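Local coordinates for protein RNA polymerase sigma factor SIGMA-28 (FliA) (PDB 1RP3) that probably directs RNA polymerase to flagellar promoters as a sigma factor, and is held here in an inactive conformation by the anti-sigma factor FlgM, at residues 194-197 with 198-202; 9-12 with 13-17; 149-152 with 153-156; 19-22 with 23-26. One frame throughout, in Å; residues are numbered along the deposited sequence.

Interaction 1 (194-197 with 198-202)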
# COMPACT_ATOMS: atom_id res chain seq x y z
N LEU A 194 -1.65 -11.29 -14.61
CA LEU A 194 -0.19 -11.45 -14.51
C LEU A 194 0.45 -10.19 -13.93
O LEU A 194 1.37 -10.27 -13.12
CB LEU A 194 0.42 -11.75 -15.89
CG LEU A 194 1.95 -11.65 -16.04
CD1 LEU A 194 2.68 -12.59 -15.08
CD2 LEU A 194 2.36 -11.94 -17.47
N VAL A 195 -0.01 -9.02 -14.38
CA VAL A 195 0.52 -7.76 -13.89
C VAL A 195 0.17 -7.60 -12.41
O VAL A 195 1.01 -7.19 -11.61
CB VAL A 195 -0.02 -6.57 -14.71
CG1 VAL A 195 0.19 -5.25 -13.97
CG2 VAL A 195 0.65 -6.53 -16.07
N ILE A 196 -1.06 -7.95 -12.05
CA ILE A 196 -1.50 -7.83 -10.67
C ILE A 196 -0.68 -8.73 -9.76
O ILE A 196 -0.27 -8.32 -8.67
CB ILE A 196 -2.99 -8.15 -10.50
CG1 ILE A 196 -3.84 -7.07 -11.17
CG2 ILE A 196 -3.36 -8.21 -9.03
CD1 ILE A 196 -3.64 -5.68 -10.59
N GLN A 197 -0.38 -9.94 -10.22
CA GLN A 197 0.39 -10.87 -9.41
C GLN A 197 1.81 -10.36 -9.19
O GLN A 197 2.33 -10.39 -8.07
CB GLN A 197 0.41 -12.27 -10.03
CG GLN A 197 1.12 -13.32 -9.16
CD GLN A 197 0.97 -14.75 -9.68
OE1 GLN A 197 -0.15 -15.25 -9.88
NE2 GLN A 197 2.09 -15.42 -9.86
N LEU A 198 2.45 -9.86 -10.26
CA LEU A 198 3.81 -9.36 -10.13
C LEU A 198 3.89 -8.14 -9.23
O LEU A 198 4.88 -7.94 -8.51
CB LEU A 198 4.40 -9.03 -11.51
CG LEU A 198 4.80 -10.17 -12.45
CD1 LEU A 198 5.35 -9.59 -13.73
CD2 LEU A 198 5.83 -11.08 -11.82
N ILE A 199 2.82 -7.34 -9.23
CA ILE A 199 2.78 -6.13 -8.43
C ILE A 199 2.46 -6.35 -6.96
O ILE A 199 3.17 -5.85 -6.09
CB ILE A 199 1.81 -5.09 -9.03
CG1 ILE A 199 2.48 -4.43 -10.24
CG2 ILE A 199 1.43 -4.04 -7.99
CD1 ILE A 199 1.72 -3.28 -10.85
N PHE A 200 1.42 -7.14 -6.69
CA PHE A 200 0.98 -7.37 -5.32
C PHE A 200 1.44 -8.64 -4.64
O PHE A 200 1.64 -8.64 -3.43
CB PHE A 200 -0.55 -7.29 -5.24
CG PHE A 200 -1.10 -5.94 -5.58
CD1 PHE A 200 -1.43 -5.62 -6.88
CD2 PHE A 200 -1.35 -5.00 -4.58
CE1 PHE A 200 -2.00 -4.39 -7.20
CE2 PHE A 200 -1.92 -3.76 -4.88
CZ PHE A 200 -2.25 -3.45 -6.20
N TYR A 201 1.55 -9.72 -5.40
CA TYR A 201 2.01 -10.97 -4.80
C TYR A 201 3.53 -10.98 -4.76
O TYR A 201 4.12 -11.43 -3.78
CB TYR A 201 1.45 -12.18 -5.56
CG TYR A 201 1.97 -13.51 -5.04
CD1 TYR A 201 1.50 -14.03 -3.83
CD2 TYR A 201 2.93 -14.23 -5.74
CE1 TYR A 201 1.99 -15.23 -3.33
CE2 TYR A 201 3.43 -15.43 -5.26
CZ TYR A 201 2.96 -15.93 -4.06
OH TYR A 201 3.46 -17.12 -3.58
N GLU A 202 4.17 -10.48 -5.81
CA GLU A 202 5.63 -10.42 -5.84
C GLU A 202 6.14 -9.11 -5.22
O GLU A 202 7.33 -8.97 -4.95
CB GLU A 202 6.16 -10.58 -7.27
CG GLU A 202 5.74 -11.86 -7.99
CD GLU A 202 6.33 -13.14 -7.38
OE1 GLU A 202 7.29 -13.07 -6.58
OE2 GLU A 202 5.81 -14.23 -7.72
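F200 and I196 meet one turn apart on the helix 190-201, side by side and pointing the same way. I196 touches the ring with both of its branches: CG2 reaches F200 CD1 at 3.9 Å and CD1 reaches F200 CE1 at 4.0 Å. The same ring turns its edge to a backbone oxygen, I196 O lying near its plane 3.4 Å from F200 CD1, while CG2 of I199 sits over one face toward the rim. Along the next ridge V195 CG1 packs on I199 CD1 at 4.0 Å, and L194 CD1 leans on CG of L198. Q197 sends its chain out extended, CG anti to the backbone N (chi1 -176°), which lays CG beside CB of Y201 at 3.8 Å.

Behind these pairs the backbone bonding changes. F200 N still bonds I196 O in the ordinary alpha pattern, but Q197 O takes two donors, Y201 N and E202 N, each at 2.9 Å. The bond from E202, at an N-H...O angle of 152°, is the straighter of the two and closes a wider pi-type turn.

Further out, helix 217-236 of sigma region 4 covers V195 and I196 through V220, L223 and A227, and H35 meets the F200 ring and I199. V79 and L63 of the FlgM chain pack on I196 and L198, and E202 OE2 bonds the hydroxyl of Y72 of that chain. The apolar branches thus serve both the sigma fold and the inhibitor, while the Q197 amide is hydrogen-bonded through both its oxygen and its nitrogen to Y72, E73 and S75 of the FlgM chain, a hydroxyl and two backbone groups.

Interaction 2 (9-12 with 13-17)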
# COMPACT_ATOMS: atom_id res chain seq x y z
N SER A 9 2.65 1.57 35.49
CA SER A 9 2.57 0.34 34.73
C SER A 9 1.81 0.53 33.42
O SER A 9 2.31 0.18 32.36
CB SER A 9 1.93 -0.76 35.58
OG SER A 9 2.74 -1.04 36.71
N ASN A 10 0.62 1.12 33.49
CA ASN A 10 -0.19 1.36 32.29
C ASN A 10 0.62 2.16 31.28
O ASN A 10 0.67 1.80 30.10
CB ASN A 10 -1.50 2.09 32.63
CG ASN A 10 -2.57 1.14 33.19
OD1 ASN A 10 -2.72 0.02 32.71
ND2 ASN A 10 -3.30 1.59 34.22
N GLN A 11 1.29 3.20 31.75
CA GLN A 11 2.10 4.07 30.92
C GLN A 11 3.20 3.31 30.18
O GLN A 11 3.36 3.45 28.96
CB GLN A 11 2.71 5.17 31.78
CG GLN A 11 3.72 6.06 31.08
CD GLN A 11 4.28 7.14 32.00
OE1 GLN A 11 4.78 6.84 33.10
NE2 GLN A 11 4.21 8.39 31.56
N ILE A 12 3.94 2.49 30.92
CA ILE A 12 5.03 1.71 30.36
C ILE A 12 4.55 0.64 29.39
O ILE A 12 5.12 0.49 28.31
CB ILE A 12 5.90 1.05 31.49
CG1 ILE A 12 6.59 2.14 32.31
CG2 ILE A 12 6.95 0.10 30.91
CD1 ILE A 12 7.45 3.08 31.49
N GLU A 13 3.51 -0.10 29.77
CA GLU A 13 2.98 -1.15 28.90
C GLU A 13 2.64 -0.53 27.54
O GLU A 13 2.97 -1.09 26.50
CB GLU A 13 1.73 -1.81 29.49
CG GLU A 13 1.87 -2.40 30.91
CD GLU A 13 2.92 -3.48 31.05
OE1 GLU A 13 3.38 -4.03 30.03
OE2 GLU A 13 3.29 -3.79 32.21
N ARG A 14 2.01 0.64 27.58
CA ARG A 14 1.60 1.37 26.40
C ARG A 14 2.81 1.72 25.52
O ARG A 14 2.85 1.36 24.33
CB ARG A 14 0.86 2.64 26.84
CG ARG A 14 0.23 3.45 25.72
CD ARG A 14 -0.39 4.72 26.28
NE ARG A 14 -0.97 5.56 25.24
CZ ARG A 14 -1.21 6.87 25.38
NH1 ARG A 14 -0.90 7.49 26.51
NH2 ARG A 14 -1.75 7.55 24.38
N GLU A 15 3.83 2.34 26.11
CA GLU A 15 5.03 2.72 25.36
C GLU A 15 5.75 1.53 24.74
O GLU A 15 6.16 1.59 23.58
CB GLU A 15 5.99 3.55 26.21
CG GLU A 15 5.47 4.97 26.36
CD GLU A 15 6.30 5.87 27.28
OE1 GLU A 15 7.52 5.60 27.45
OE2 GLU A 15 5.72 6.85 27.79
N GLU A 16 5.88 0.46 25.50
CA GLU A 16 6.52 -0.74 25.00
C GLU A 16 5.74 -1.28 23.81
O GLU A 16 6.32 -1.75 22.83
CB GLU A 16 6.59 -1.82 26.09
CG GLU A 16 7.56 -1.51 27.24
CD GLU A 16 8.99 -1.31 26.78
OE1 GLU A 16 9.40 -1.95 25.77
OE2 GLU A 16 9.71 -0.51 27.43
N LEU A 17 4.42 -1.20 23.90
CA LEU A 17 3.54 -1.69 22.84
C LEU A 17 3.73 -0.83 21.58
O LEU A 17 3.90 -1.36 20.48
CB LEU A 17 2.09 -1.69 23.34
CG LEU A 17 1.11 -2.79 22.90
CD1 LEU A 17 1.75 -4.17 22.90
CD2 LEU A 17 -0.10 -2.77 23.84
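S9 O receives the N-H of E13 at 2.9 Å and 174°, an almost straight alpha-helical bond in the opening turns of the long helix 7-33. I12 O takes E16 N in the same i to i+4 manner, also at 2.9 Å; between these two, R14 N and E15 N bond N10 O and Q11 O at slightly greater length.

Three glutamates are spread round the helix here, and two of them fold back on the turn before. In E13, chi1 (-55°) puts CG beside the backbone N and 3.0 Å from S9 O; the bend at chi2 then turns the carboxylate. E16 has the same bent shape: its CG approaches I12 O and lies alongside I12 CG2, at 4.1 Å. E15 instead runs out extended next to Q11; the two chains point the same way, with amide and carboxylate planes turned 60° apart.

R14 points out between E13 and E15, and its straight chain carries the guanidinium to helix 42-58, where it forms a salt bridge with D58; the side chain also touches I54 and V57 of that helix. L15 of the FlgM chain packs on both R14 and E15. The nearest touch between the Q11 and E15 side chains is not a polar one, for it is Q11 CG that meets E15 OE2, at 3.9 Å.

Interaction 3 (149-152 with 153-156)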
# COMPACT_ATOMS: atom_id res chain seq x y z
N GLU A 149 -11.37 1.63 -0.41
CA GLU A 149 -12.67 1.98 0.15
C GLU A 149 -13.54 0.73 0.29
O GLU A 149 -14.26 0.57 1.28
CB GLU A 149 -13.40 2.99 -0.72
CG GLU A 149 -13.07 4.44 -0.40
CD GLU A 149 -13.79 5.42 -1.31
OE1 GLU A 149 -14.75 4.99 -2.00
OE2 GLU A 149 -13.40 6.60 -1.34
N VAL A 150 -13.46 -0.15 -0.70
CA VAL A 150 -14.22 -1.39 -0.71
C VAL A 150 -13.73 -2.32 0.39
O VAL A 150 -14.51 -2.79 1.23
CB VAL A 150 -14.15 -2.08 -2.09
CG1 VAL A 150 -14.87 -3.42 -2.05
CG2 VAL A 150 -14.74 -1.17 -3.16
N PHE A 151 -12.42 -2.55 0.41
CA PHE A 151 -11.82 -3.40 1.42
C PHE A 151 -12.04 -2.88 2.83
O PHE A 151 -12.08 -3.66 3.78
CB PHE A 151 -10.33 -3.58 1.16
CG PHE A 151 -10.01 -4.66 0.20
CD1 PHE A 151 -9.87 -5.97 0.63
CD2 PHE A 151 -9.89 -4.38 -1.15
CE1 PHE A 151 -9.58 -6.98 -0.26
CE2 PHE A 151 -9.60 -5.39 -2.06
CZ PHE A 151 -9.45 -6.69 -1.61
N ARG A 152 -12.12 -1.56 2.98
CA ARG A 152 -12.35 -0.96 4.29
C ARG A 152 -13.79 -1.22 4.75
O ARG A 152 -14.05 -1.40 5.94
CB ARG A 152 -12.08 0.55 4.30
CG ARG A 152 -12.10 1.11 5.71
CD ARG A 152 -11.85 2.59 5.77
NE ARG A 152 -10.52 2.95 5.28
CZ ARG A 152 -9.83 4.01 5.69
NH1 ARG A 152 -10.33 4.82 6.61
NH2 ARG A 152 -8.68 4.28 5.10
N ASP A 153 -14.72 -1.22 3.79
CA ASP A 153 -16.12 -1.50 4.08
C ASP A 153 -16.19 -2.90 4.72
O ASP A 153 -16.89 -3.09 5.71
CB ASP A 153 -16.97 -1.47 2.81
CG ASP A 153 -17.39 -0.05 2.41
OD1 ASP A 153 -17.55 0.82 3.29
OD2 ASP A 153 -17.60 0.18 1.19
N PHE A 154 -15.43 -3.85 4.17
CA PHE A 154 -15.42 -5.21 4.70
C PHE A 154 -14.81 -5.21 6.09
O PHE A 154 -15.40 -5.75 7.02
CB PHE A 154 -14.61 -6.15 3.81
CG PHE A 154 -15.13 -6.27 2.40
CD1 PHE A 154 -16.48 -6.10 2.11
CD2 PHE A 154 -14.26 -6.58 1.36
CE1 PHE A 154 -16.96 -6.23 0.80
CE2 PHE A 154 -14.73 -6.71 0.04
CZ PHE A 154 -16.08 -6.53 -0.23
N ALA A 155 -13.64 -4.59 6.23
CA ALA A 155 -12.92 -4.51 7.50
C ALA A 155 -13.70 -3.83 8.61
O ALA A 155 -13.63 -4.23 9.77
CB ALA A 155 -11.59 -3.80 7.29
N ARG A 156 -14.43 -2.77 8.25
CA ARG A 156 -15.24 -2.01 9.20
C ARG A 156 -16.28 -2.93 9.84
O ARG A 156 -16.65 -2.76 11.01
CB ARG A 156 -15.92 -0.85 8.46
CG ARG A 156 -16.71 0.10 9.34
CD ARG A 156 -17.15 1.33 8.55
NE ARG A 156 -16.06 2.30 8.35
CZ ARG A 156 -15.66 2.75 7.17
NH1 ARG A 156 -16.24 2.33 6.05
NH2 ARG A 156 -14.68 3.65 7.10
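Regular alpha-helical bonding joins 149-152 to 153-156, near the end of the helix 129-158: D153 N, F154 N, A155 N and R156 N bond the carbonyls of E149, V150, F151 and R152 in turn. The shortest of the four is R156 N to R152 O, 2.7 Å, and the longest F154 N to V150 O, 3.3 Å.

The acceptor of that longer bond, V150 O, lies over the centre of one face of the F154 ring, 3.7 Å above the plane, so the carbonyl oxygen meets both the N-H and the aromatic face of the same residue. The ring tip goes on to V150, whose CG1 touches F154 CZ at 3.8 Å. CG1 stands anti to the backbone N (chi1 176°), which directs that methyl along the helix toward the ring.

On another side the methylenes of R152 pass the end of R156. R152 CG lies over one face of the R156 guanidinium and R152 CD comes within 3.3 Å of R156 NH2, so carbon rather than charge makes the touch; the two guanidinium planes are 48° apart, with R152 NH1 and R156 NH2 separated by 4.5 Å. Acidic partners would offset this closeness: D153 OD1 takes the edge of the R156 guanidinium, in its plane, in a salt bridge 3.4 Å from NH1, and R152 pairs with E148 and D82.

D82 belongs to helix 66-85, so R152 ties the region 3 helix to it, and A155 packs on L74 of the same helix. K180, on helix 167-185, makes a cation-pi contact with F154. V150 and F151 lie against helix 217-236 at L235, and F87 of the FlgM chain stacks on the F151 ring.

Interaction 4 (19-22 with 23-26)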
# COMPACT_ATOMS: atom_id res chain seq x y z
N LEU A 19 6.39 1.11 20.83
CA LEU A 19 7.76 0.82 20.42
C LEU A 19 7.83 -0.49 19.65
O LEU A 19 8.43 -0.56 18.58
CB LEU A 19 8.64 0.71 21.66
CG LEU A 19 10.03 1.34 21.75
CD1 LEU A 19 10.04 2.73 21.16
CD2 LEU A 19 10.44 1.39 23.23
N LYS A 20 7.17 -1.52 20.18
CA LYS A 20 7.15 -2.84 19.58
C LYS A 20 6.68 -2.85 18.14
O LYS A 20 7.26 -3.55 17.31
CB LYS A 20 6.29 -3.81 20.41
CG LYS A 20 6.21 -5.21 19.83
CD LYS A 20 5.33 -6.15 20.65
CE LYS A 20 5.36 -7.57 20.05
NZ LYS A 20 4.55 -8.53 20.85
N TYR A 21 5.66 -2.05 17.84
CA TYR A 21 5.10 -2.01 16.49
C TYR A 21 5.60 -0.93 15.52
O TYR A 21 5.14 -0.88 14.38
CB TYR A 21 3.58 -2.03 16.58
CG TYR A 21 3.07 -3.36 17.09
CD1 TYR A 21 3.11 -4.48 16.27
CD2 TYR A 21 2.59 -3.49 18.40
CE1 TYR A 21 2.68 -5.72 16.74
CE2 TYR A 21 2.15 -4.73 18.88
CZ TYR A 21 2.20 -5.84 18.04
OH TYR A 21 1.76 -7.07 18.50
N LEU A 22 6.52 -0.08 15.95
CA LEU A 22 7.08 0.93 15.05
C LEU A 22 7.66 0.27 13.75
O LEU A 22 7.55 0.84 12.66
CB LEU A 22 8.14 1.76 15.76
CG LEU A 22 7.83 3.12 16.43
CD1 LEU A 22 6.62 3.78 15.81
CD2 LEU A 22 7.60 2.93 17.89
N PRO A 23 8.32 -0.90 13.85
CA PRO A 23 8.86 -1.52 12.64
C PRO A 23 7.74 -1.87 11.67
O PRO A 23 7.93 -1.86 10.45
CB PRO A 23 9.52 -2.80 13.17
CG PRO A 23 9.96 -2.39 14.52
CD PRO A 23 8.78 -1.62 15.05
N LEU A 24 6.57 -2.19 12.22
CA LEU A 24 5.40 -2.52 11.42
C LEU A 24 4.94 -1.28 10.63
O LEU A 24 4.63 -1.38 9.44
CB LEU A 24 4.28 -3.07 12.30
CG LEU A 24 3.02 -3.51 11.55
CD1 LEU A 24 3.37 -4.49 10.42
CD2 LEU A 24 2.04 -4.12 12.52
N VAL A 25 4.95 -0.11 11.26
CA VAL A 25 4.57 1.11 10.56
C VAL A 25 5.53 1.39 9.39
O VAL A 25 5.11 1.86 8.33
CB VAL A 25 4.58 2.33 11.50
CG1 VAL A 25 4.21 3.59 10.71
CG2 VAL A 25 3.63 2.13 12.68
N LYS A 26 6.81 1.10 9.60
CA LYS A 26 7.84 1.32 8.59
C LYS A 26 7.54 0.40 7.41
O LYS A 26 7.46 0.85 6.27
CB LYS A 26 9.21 0.98 9.17
CG LYS A 26 10.42 1.70 8.57
CD LYS A 26 10.40 1.77 7.07
CE LYS A 26 11.80 1.81 6.48
NZ LYS A 26 12.51 0.49 6.57
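L24 reaches back to Y21 along one side of helix 7-33. Its CB sits 3.1 Å from Y21 O. CG, anti to the backbone N, steps away from the tyrosine ring, and chi2 (53°) swings CD2 back to meet Y21 CD1 at 3.9 Å. The approach is oblique to the ring, and the two side chains point the same way.

The backbone beneath them is kinked by a proline. P23 has no N-H to give; its CD lies 3.3 Å from K20 O and 3.5 Å from CB of L22, on the side where an N-H would otherwise have come. L24 N does not bond K20 O either; it makes a weak bond of 2.9 Å to Y21 O. Normal alpha pairing resumes with V25 N to Y21 O and K26 N to L22 O, both 3.2 Å. Y21 O therefore meets two N-H groups just past the kink.

Within sigma region 2, helix 42-58 covers this bend: L53 touches Y21, L22 and V25, and V50 touches L22. Helix 66-85 adds E69 against Y21 and I76 against V25, while I11 of the FlgM chain packs on L19 and L22.

How the interactions relate
From the N terminus the chain meets interaction 2, then interaction 4, both on helix 7-33 with centres 15 Å apart, then interaction 3 on helix 129-158 and finally interaction 1 on helix 190-201. All four are local turns of helix that follow in series; none closes a long loop, nests or crosses. Interactions 3 and 1 come nearest among those on different helices, about 8 Å between nearest atoms. Helix 42-58 backs both 9-17 and 19-26, helix 66-85 bridges 19-26 and 149-156, and helix 217-236 bridges 149-156 and 194-202. FlgM touches all four, spanning sigma regions 2, 3 and 4.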